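Local coordinates for hemin degrading factor (PDB 4MF9), which binds heme inside Pseudomonas aeruginosa, probably passing it to a heme oxygenase, and can itself degrade heme, at residues R54-A59 and F128-E132; R228-L232 and W323-D327. One frame throughout, in Å; residues are numbered along the deposited sequence.

Contact 1: residues R54-A59 and F128-E132; sequences RVGIDA and FAIAE
Arg54 reaches out of the 54-59 loop to join Glu132 on the strand, and the same guanidinium also holds Asp58 of its own loop, so one cation serves two carboxylates. Arg54 NE gives a hydrogen bond to Asp58 OD1 at 2.9 Å, on the syn side, while NH2 of Arg54 meets Asp58 OD2 at 2.6 Å from above the carboxylate plane. That side-on, two-nitrogen grip fixes the rotation of the guanidinium. Arg54 NH2 spends its other N-H on Glu132 OE2 at 3.1 Å, a nearly straight bond (167°) that lies in the guanidinium plane but comes down on the Glu132 carboxylate from above, the two planes being almost perpendicular. A bend at chi3 (65°) turns the guanidinium so that Ile130 CG2 packs over one of its faces, 3.5 Å from Arg54 NH2. Backbone groups are matched too: Ala131 N donates to Asp58 O at 2.8 Å, and Arg54 O accepts from the amides of Ile57, Asp58 and Ala59, one carbonyl gathering the loop's N-H groups. Ala59 and Ile130 form an antiparallel non-hydrogen-bonded pair, and Val55 CG2 rests 3.6 Å from Phe128 CE2. The contact thus starts the pairing of edge strand 59-62 with strand 124-133, whose other neighbour is strand 138-146. Helix 47-52 packs on Phe128 and Ile130 through Val51, and Trp24 of helix 17-30 touches Arg54.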
ATOM      1  N   ARG A  54       1.410 -12.276 -20.657  1.00 16.85           N
ATOM      2  CA  ARG A  54       0.851 -13.532 -20.207  1.00 14.15           C
ATOM      3  C   ARG A  54      -0.542 -13.890 -20.751  1.00 18.24           C
ATOM      4  O   ARG A  54      -0.976 -14.984 -20.618  1.00 16.65           O
ATOM      5  CB  ARG A  54       0.815 -13.585 -18.662  1.00 14.27           C
ATOM      6  CG  ARG A  54       2.169 -13.453 -17.985  1.00 20.20           C
ATOM      7  CD  ARG A  54       2.129 -13.517 -16.478  1.00 17.73           C
ATOM      8  NE  ARG A  54       1.707 -14.802 -15.990  1.00 18.63           N
ATOM      9  CZ  ARG A  54       2.036 -15.269 -14.803  1.00 23.74           C
ATOM     10  NH1 ARG A  54       2.746 -14.515 -13.998  1.00 20.94           N
ATOM     11  NH2 ARG A  54       1.692 -16.460 -14.428  1.00 20.18           N
ATOM     12  N   VAL A  55      -1.235 -12.920 -21.303  1.00 14.93           N
ATOM     13  CA  VAL A  55      -2.620 -13.140 -21.711  1.00 16.62           C
ATOM     14  C   VAL A  55      -2.693 -14.170 -22.836  1.00 17.13           C
ATOM     15  O   VAL A  55      -1.923 -14.110 -23.794  1.00 19.56           O
ATOM     16  CB  VAL A  55      -3.301 -11.834 -22.132  1.00 20.01           C
ATOM     17  CG1 VAL A  55      -4.708 -12.103 -22.638  1.00 23.00           C
ATOM     18  CG2 VAL A  55      -3.343 -10.869 -20.956  1.00 19.78           C
ATOM     19  N   GLY A  56      -3.600 -15.131 -22.698  1.00 13.73           N
ATOM     20  CA  GLY A  56      -3.699 -16.215 -23.662  1.00 20.57           C
ATOM     21  C   GLY A  56      -2.783 -17.363 -23.294  1.00 20.95           C
ATOM     22  O   GLY A  56      -2.859 -18.434 -23.888  1.00 20.34           O
ATOM     23  N   ILE A  57      -1.920 -17.159 -22.314  1.00 16.32           N
ATOM     24  CA  ILE A  57      -1.127 -18.218 -21.776  1.00 17.76           C
ATOM     25  C   ILE A  57      -1.610 -18.705 -20.417  1.00 22.37           C
ATOM     26  O   ILE A  57      -2.137 -19.788 -20.318  1.00 19.96           O
ATOM     27  CB  ILE A  57       0.339 -17.832 -21.743  1.00 19.00           C
ATOM     28  CG1 ILE A  57       0.837 -17.578 -23.132  1.00 20.84           C
ATOM     29  CG2 ILE A  57       1.215 -18.878 -21.087  1.00 20.92           C
ATOM     30  CD1 ILE A  57       2.128 -16.851 -23.170  1.00 23.34           C
ATOM     31  N   ASP A  58      -1.475 -17.866 -19.392  1.00 16.49           N
ATOM     32  CA  ASP A  58      -2.089 -18.151 -18.096  1.00 17.45           C
ATOM     33  C   ASP A  58      -2.764 -16.935 -17.432  1.00 16.06           C
ATOM     34  O   ASP A  58      -3.094 -16.985 -16.248  1.00 18.81           O
ATOM     35  CB  ASP A  58      -1.091 -18.798 -17.131  1.00 15.86           C
ATOM     36  CG  ASP A  58       0.104 -17.914 -16.832  1.00 19.21           C
ATOM     37  OD1 ASP A  58       0.173 -16.781 -17.356  1.00 20.48           O
ATOM     38  OD2 ASP A  58       0.985 -18.355 -16.055  1.00 17.82           O
ATOM     39  N   ALA A  59      -2.958 -15.861 -18.194  1.00 11.48           N
ATOM     40  CA  ALA A  59      -3.683 -14.678 -17.719  1.00 15.23           C
ATOM     41  C   ALA A  59      -4.873 -14.328 -18.607  1.00 15.82           C
ATOM     42  O   ALA A  59      -4.850 -14.576 -19.813  1.00 20.07           O
ATOM     43  CB  ALA A  59      -2.745 -13.479 -17.618  1.00 11.80           C
ATOM     44  N   PHE A 128      -5.866  -7.896 -14.393  1.00 15.94           N
ATOM     45  CA  PHE A 128      -5.744  -9.234 -14.971  1.00 13.35           C
ATOM     46  C   PHE A 128      -6.050 -10.311 -13.945  1.00 16.21           C
ATOM     47  O   PHE A 128      -5.784 -10.148 -12.752  1.00 11.78           O
ATOM     48  CB  PHE A 128      -4.326  -9.453 -15.517  1.00 13.90           C
ATOM     49  CG  PHE A 128      -3.932  -8.468 -16.582  1.00 16.57           C
ATOM     50  CD1 PHE A 128      -3.401  -7.227 -16.239  1.00 18.54           C
ATOM     51  CD2 PHE A 128      -4.095  -8.779 -17.927  1.00 15.73           C
ATOM     52  CE1 PHE A 128      -3.046  -6.315 -17.223  1.00 19.30           C
ATOM     53  CE2 PHE A 128      -3.738  -7.877 -18.914  1.00 19.21           C
ATOM     54  CZ  PHE A 128      -3.213  -6.640 -18.560  1.00 19.44           C
ATOM     55  N   ALA A 129      -6.620 -11.413 -14.413  1.00 13.21           N
ATOM     56  CA  ALA A 129      -6.804 -12.581 -13.573  1.00 11.24           C
ATOM     57  C   ALA A 129      -5.781 -13.588 -14.043  1.00 14.67           C
ATOM     58  O   ALA A 129      -5.793 -13.988 -15.216  1.00 13.90           O
ATOM     59  CB  ALA A 129      -8.212 -13.141 -13.738  1.00 14.46           C
ATOM     60  N   ILE A 130      -4.910 -13.975 -13.143  1.00 12.27           N
ATOM     61  CA  ILE A 130      -3.847 -14.898 -13.423  1.00 13.57           C
ATOM     62  C   ILE A 130      -4.145 -16.291 -12.822  1.00 15.42           C
ATOM     63  O   ILE A 130      -4.541 -16.400 -11.709  1.00 12.91           O
ATOM     64  CB  ILE A 130      -2.519 -14.339 -12.910  1.00 12.03           C
ATOM     65  CG1 ILE A 130      -2.224 -12.990 -13.551  1.00 11.22           C
ATOM     66  CG2 ILE A 130      -1.381 -15.287 -13.146  1.00 14.91           C
ATOM     67  CD1 ILE A 130      -0.903 -12.394 -13.194  1.00 20.91           C
ATOM     68  N   ALA A 131      -3.953 -17.349 -13.590  1.00 15.95           N
ATOM     69  CA  ALA A 131      -4.057 -18.698 -13.048  1.00 14.88           C
ATOM     70  C   ALA A 131      -2.769 -19.439 -13.383  1.00 19.18           C
ATOM     71  O   ALA A 131      -2.667 -20.091 -14.428  1.00 16.30           O
ATOM     72  CB  ALA A 131      -5.274 -19.420 -13.637  1.00 18.37           C
ATOM     73  N   GLU A 132      -1.802 -19.368 -12.501  1.00 16.63           N
ATOM     74  CA  GLU A 132      -0.452 -19.748 -12.749  1.00 19.02           C
ATOM     75  C   GLU A 132      -0.185 -21.213 -12.376  1.00 21.86           C
ATOM     76  O   GLU A 132      -0.362 -21.544 -11.274  1.00 23.53           O
ATOM     77  CB  GLU A 132       0.494 -18.862 -11.953  1.00 22.37           C
ATOM     78  CG  GLU A 132       1.924 -19.158 -12.292  1.00 26.09           C
ATOM     79  CD  GLU A 132       2.904 -18.071 -11.976  1.00 28.28           C
ATOM     80  OE1 GLU A 132       4.058 -18.306 -12.232  1.00 37.21           O
ATOM     81  OE2 GLU A 132       2.553 -17.023 -11.494  1.00 24.73           O
TER

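Contact 2: residues R228-L232 and W323-D327; sequences RTQAL and WEAFD. With HEM (protoporphyrin IX containing Fe), chain C.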
ATOM      1  N   ARG A 228       4.890  16.824   2.226  1.00 16.02           N
ATOM      2  CA  ARG A 228       4.620  16.322   3.531  1.00 16.89           C
ATOM      3  C   ARG A 228       5.840  16.433   4.489  1.00 16.83           C
ATOM      4  O   ARG A 228       5.714  16.868   5.575  1.00 13.48           O
ATOM      5  CB  ARG A 228       4.159  14.884   3.489  1.00 13.65           C
ATOM      6  CG  ARG A 228       3.694  14.430   4.849  1.00 17.20           C
ATOM      7  CD  ARG A 228       3.186  13.020   5.085  1.00 14.88           C
ATOM      8  NE  ARG A 228       1.798  12.963   4.802  1.00 29.64           N
ATOM      9  CZ  ARG A 228       0.801  12.626   5.602  1.00 24.78           C
ATOM     10  NH1 ARG A 228       0.936  12.216   6.816  1.00 16.33           N
ATOM     11  NH2 ARG A 228      -0.370  12.700   5.115  1.00 22.42           N
ATOM     12  N   THR A 229       7.000  16.039   4.030  1.00 13.42           N
ATOM     13  CA  THR A 229       8.210  16.119   4.856  1.00 13.79           C
ATOM     14  C   THR A 229       8.541  17.571   5.154  1.00 15.69           C
ATOM     15  O   THR A 229       8.999  17.917   6.241  1.00 13.84           O
ATOM     16  CB  THR A 229       9.403  15.446   4.165  1.00 16.11           C
ATOM     17  OG1 THR A 229       9.644  16.059   2.887  1.00 16.41           O
ATOM     18  CG2 THR A 229       9.104  13.982   3.956  1.00 14.99           C
ATOM     19  N   GLN A 230       8.305  18.424   4.178  1.00 18.01           N
ATOM     20  CA  GLN A 230       8.505  19.846   4.307  1.00 18.87           C
ATOM     21  C   GLN A 230       7.633  20.443   5.402  1.00 18.52           C
ATOM     22  O   GLN A 230       8.117  21.204   6.164  1.00 18.30           O
ATOM     23  CB  GLN A 230       8.180  20.511   2.990  1.00 17.82           C
ATOM     24  CG  GLN A 230       8.406  21.978   2.872  1.00 21.97           C
ATOM     25  CD  GLN A 230       8.259  22.446   1.447  1.00 21.38           C
ATOM     26  OE1 GLN A 230       7.293  22.155   0.802  1.00 20.99           O
ATOM     27  NE2 GLN A 230       9.219  23.174   0.989  1.00 18.29           N
ATOM     28  N   ALA A 231       6.369  20.066   5.460  1.00 19.36           N
ATOM     29  CA  ALA A 231       5.496  20.577   6.515  1.00 17.01           C
ATOM     30  C   ALA A 231       5.924  20.078   7.898  1.00 15.43           C
ATOM     31  O   ALA A 231       5.825  20.811   8.873  1.00 11.07           O
ATOM     32  CB  ALA A 231       4.065  20.194   6.242  1.00 14.56           C
ATOM     33  N   LEU A 232       6.361  18.823   7.985  1.00 16.28           N
ATOM     34  CA  LEU A 232       6.828  18.261   9.254  1.00 13.86           C
ATOM     35  C   LEU A 232       8.014  19.067   9.770  1.00 13.62           C
ATOM     36  O   LEU A 232       8.084  19.422  10.950  1.00 12.80           O
ATOM     37  CB  LEU A 232       7.227  16.792   9.085  1.00 11.67           C
ATOM     38  CG  LEU A 232       6.144  15.853   8.570  1.00 15.04           C
ATOM     39  CD1 LEU A 232       6.617  14.401   8.556  1.00 12.08           C
ATOM     40  CD2 LEU A 232       4.880  16.008   9.388  1.00 13.42           C
ATOM     41  N   TRP A 323       3.906   7.598  13.730  1.00 10.46           N
ATOM     42  CA  TRP A 323       5.262   7.626  13.194  1.00  8.97           C
ATOM     43  C   TRP A 323       5.145   7.471  11.683  1.00 10.42           C
ATOM     44  O   TRP A 323       4.366   6.644  11.202  1.00  9.73           O
ATOM     45  CB  TRP A 323       6.097   6.470  13.752  1.00 11.18           C
ATOM     46  CG  TRP A 323       6.595   6.697  15.154  1.00 12.60           C
ATOM     47  CD1 TRP A 323       6.035   7.499  16.114  1.00 13.44           C
ATOM     48  CD2 TRP A 323       7.767   6.126  15.741  1.00 13.52           C
ATOM     49  NE1 TRP A 323       6.786   7.443  17.272  1.00 14.45           N
ATOM     50  CE2 TRP A 323       7.852   6.605  17.065  1.00 12.76           C
ATOM     51  CE3 TRP A 323       8.743   5.235  15.279  1.00 14.03           C
ATOM     52  CZ2 TRP A 323       8.881   6.238  17.924  1.00 16.81           C
ATOM     53  CZ3 TRP A 323       9.767   4.873  16.137  1.00 15.85           C
ATOM     54  CH2 TRP A 323       9.828   5.374  17.447  1.00 14.06           C
ATOM     55  N   GLU A 324       5.901   8.279  10.943  1.00 10.03           N
ATOM     56  CA  GLU A 324       5.826   8.302   9.488  1.00  8.45           C
ATOM     57  C   GLU A 324       7.236   8.184   8.904  1.00  9.77           C
ATOM     58  O   GLU A 324       8.123   8.987   9.203  1.00  7.49           O
ATOM     59  CB  GLU A 324       5.081   9.571   9.025  1.00 11.82           C
ATOM     60  CG  GLU A 324       3.723   9.699   9.731  1.00 12.10           C
ATOM     61  CD  GLU A 324       2.851  10.840   9.252  1.00 14.21           C
ATOM     62  OE1 GLU A 324       3.249  11.576   8.321  1.00 14.02           O
ATOM     63  OE2 GLU A 324       1.750  10.991   9.823  1.00 18.72           O
ATOM     64  N   ALA A 325       7.440   7.145   8.099  1.00 11.50           N
ATOM     65  CA  ALA A 325       8.734   6.885   7.473  1.00 10.90           C
ATOM     66  C   ALA A 325       8.661   7.261   5.994  1.00  9.61           C
ATOM     67  O   ALA A 325       7.696   6.923   5.298  1.00  7.50           O
ATOM     68  CB  ALA A 325       9.099   5.435   7.636  1.00  8.98           C
ATOM     69  N   PHE A 326       9.655   7.950   5.505  1.00 10.13           N
ATOM     70  CA  PHE A 326       9.744   8.408   4.160  1.00 12.04           C
ATOM     71  C   PHE A 326      11.005   7.922   3.438  1.00 15.37           C
ATOM     72  O   PHE A 326      12.030   7.766   4.047  1.00 10.21           O
ATOM     73  CB  PHE A 326       9.746   9.903   4.105  1.00 11.83           C
ATOM     74  CG  PHE A 326       8.554  10.534   4.782  1.00 13.03           C
ATOM     75  CD1 PHE A 326       8.545  10.765   6.129  1.00 11.21           C
ATOM     76  CD2 PHE A 326       7.447  10.882   4.056  1.00 14.28           C
ATOM     77  CE1 PHE A 326       7.483  11.366   6.737  1.00 11.01           C
ATOM     78  CE2 PHE A 326       6.361  11.453   4.659  1.00 15.12           C
ATOM     79  CZ  PHE A 326       6.371  11.673   6.002  1.00 11.87           C
ATOM     80  N   ASP A 327      10.886   7.721   2.138  1.00 16.40           N
ATOM     81  CA  ASP A 327      12.019   7.436   1.270  1.00 19.73           C
ATOM     82  C   ASP A 327      12.730   8.711   0.805  1.00 19.99           C
ATOM     83  O   ASP A 327      12.271   9.764   1.154  1.00 19.01           O
ATOM     84  CB  ASP A 327      11.605   6.569   0.100  1.00 16.84           C
ATOM     85  CG  ASP A 327      10.715   7.258  -0.853  1.00 20.59           C
ATOM     86  OD1 ASP A 327      10.687   8.465  -0.941  1.00 18.32           O
ATOM     87  OD2 ASP A 327      10.055   6.547  -1.569  1.00 24.39           O
TER
HETATM   88  CHA HEM C 400      -6.398   7.385   9.236  1.00 28.73           C
HETATM   89  CHB HEM C 400     -10.305   4.977  10.405  1.00 33.91           C
HETATM   90  CHC HEM C 400     -12.195   6.073   6.122  1.00 26.79           C
HETATM   91  CHD HEM C 400      -7.839   7.416   4.660  1.00 28.76           C
HETATM   92  C1A HEM C 400      -7.341   6.705   9.953  1.00 31.87           C
HETATM   93  C2A HEM C 400      -7.252   6.373  11.335  1.00 27.98           C
HETATM   94  C3A HEM C 400      -8.349   5.727  11.651  1.00 29.10           C
HETATM   95  C4A HEM C 400      -9.091   5.609  10.476  1.00 31.92           C
HETATM   96  CMA HEM C 400      -8.671   5.171  13.009  1.00 32.10           C
HETATM   97  CAA HEM C 400      -6.172   6.708  12.302  1.00 27.87           C
HETATM   98  CBA HEM C 400      -6.606   7.342  13.648  1.00 24.17           C
HETATM   99  CGA HEM C 400      -7.031   8.736  13.363  1.00 30.83           C
HETATM  100  O1A HEM C 400      -8.063   9.199  13.840  1.00 29.43           O
HETATM  101  O2A HEM C 400      -6.326   9.386  12.638  1.00 33.39           O
HETATM  102  C1B HEM C 400     -11.130   5.123   9.298  1.00 36.28           C
HETATM  103  C2B HEM C 400     -12.429   4.594   9.345  1.00 34.96           C
HETATM  104  C3B HEM C 400     -13.008   4.883   8.172  1.00 36.84           C
HETATM  105  C4B HEM C 400     -11.990   5.614   7.385  1.00 31.96           C
HETATM  106  CMB HEM C 400     -13.050   3.886  10.511  1.00 33.21           C
HETATM  107  CAB HEM C 400     -14.416   4.496   7.856  1.00 33.97           C
HETATM  108  CBB HEM C 400     -14.884   4.241   6.673  1.00 34.67           C
HETATM  109  C1C HEM C 400     -11.209   6.546   5.339  1.00 26.74           C
HETATM  110  C2C HEM C 400     -11.372   7.000   4.046  1.00 29.46           C
HETATM  111  C3C HEM C 400     -10.142   7.391   3.611  1.00 31.94           C
HETATM  112  C4C HEM C 400      -9.198   7.168   4.653  1.00 29.13           C
HETATM  113  CMC HEM C 400     -12.661   7.070   3.286  1.00 30.96           C
HETATM  114  CAC HEM C 400      -9.855   7.924   2.301  1.00 32.03           C
HETATM  115  CBC HEM C 400      -8.600   8.044   1.981  1.00 32.67           C
HETATM  116  C1D HEM C 400      -7.061   7.548   5.817  1.00 32.53           C
HETATM  117  C2D HEM C 400      -5.662   8.071   5.849  1.00 30.74           C
HETATM  118  C3D HEM C 400      -5.297   8.065   7.128  1.00 28.52           C
HETATM  119  C4D HEM C 400      -6.448   7.536   7.868  1.00 30.18           C
HETATM  120  CMD HEM C 400      -4.776   8.543   4.716  1.00 26.64           C
HETATM  121  CAD HEM C 400      -3.961   8.499   7.673  1.00 28.99           C
HETATM  122  CBD HEM C 400      -4.111   9.883   8.304  1.00 26.92           C
HETATM  123  CGD HEM C 400      -2.891  10.695   8.612  1.00 29.60           C
HETATM  124  O1D HEM C 400      -2.832  11.137   9.740  1.00 24.87           O
HETATM  125  O2D HEM C 400      -2.013  10.957   7.805  1.00 25.82           O
HETATM  126  NA  HEM C 400      -8.481   6.216   9.436  1.00 29.91           N
HETATM  127  NB  HEM C 400     -10.891   5.732   8.127  1.00 33.17           N
HETATM  128  NC  HEM C 400      -9.921   6.668   5.661  1.00 30.13           N
HETATM  129  ND  HEM C 400      -7.459   7.244   7.044  1.00 30.08           N
HETATM  130 FE   HEM C 400      -9.097   6.577   7.544  1.00 33.94          FE
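At the propionate side of the heme pocket, the first turn of helix 228-235 packs on strand 320-326 through Arg228 and Glu324, with the Phe326 ring packed beside them. Arg228 NH1 donates to Glu324 OE1 at 2.8 Å in a salt bridge. Glu324 OE1 accepts on its syn side, though well out of the carboxylate plane, and lies close to the guanidinium plane. The same NH1 also makes a weak hydrogen bond to heme O2D, 3.4 Å from Arg228 NH1, so the carboxylate of Glu324 probably helps position the arginine for the propionate. The arginine chain runs extended to CD, which meets the edge of the Phe326 ring, and then bends at chi3 (-87°) to bring the guanidinium to both acceptors. Over one ring face sits Thr229 CG2, 3.6 Å from the Phe326 centroid in a CH-pi contact, and Leu232 CD1 comes within 3.6 Å of Phe326 CE1. Glu324 OE2 is taken by Lys313, itself a heme-binding residue, and by Ser322 OG, which fixes the second oxygen of this second-shell acid. Strands 307-313 and 332-338 flank strand 320-326: Trp309 and Val311 of the first touch Leu232, while Gln335 of the second meets both Arg228 and Glu324.

In the fold
The two contacts lie on opposite sides of the chain's centre, about 38 Å apart between centres, each in its own HemS/ChuX-type range and on a different nine-stranded antiparallel sheet. Contact 1 is partly buried and brings a loop to the edge of its sheet, so backbone pairing and an ion network work together. Contact 2 is buried and sets a helix across a strand inside its sheet; no backbone bond crosses it, and side chains alone make it: a salt bridge beside packing round an aromatic ring. Both use an arginine shared between two acids, but in 54-59/128-132 both are protein carboxylates far from heme, whereas in 228-232/323-327 the second, more weakly held, is a heme propionate.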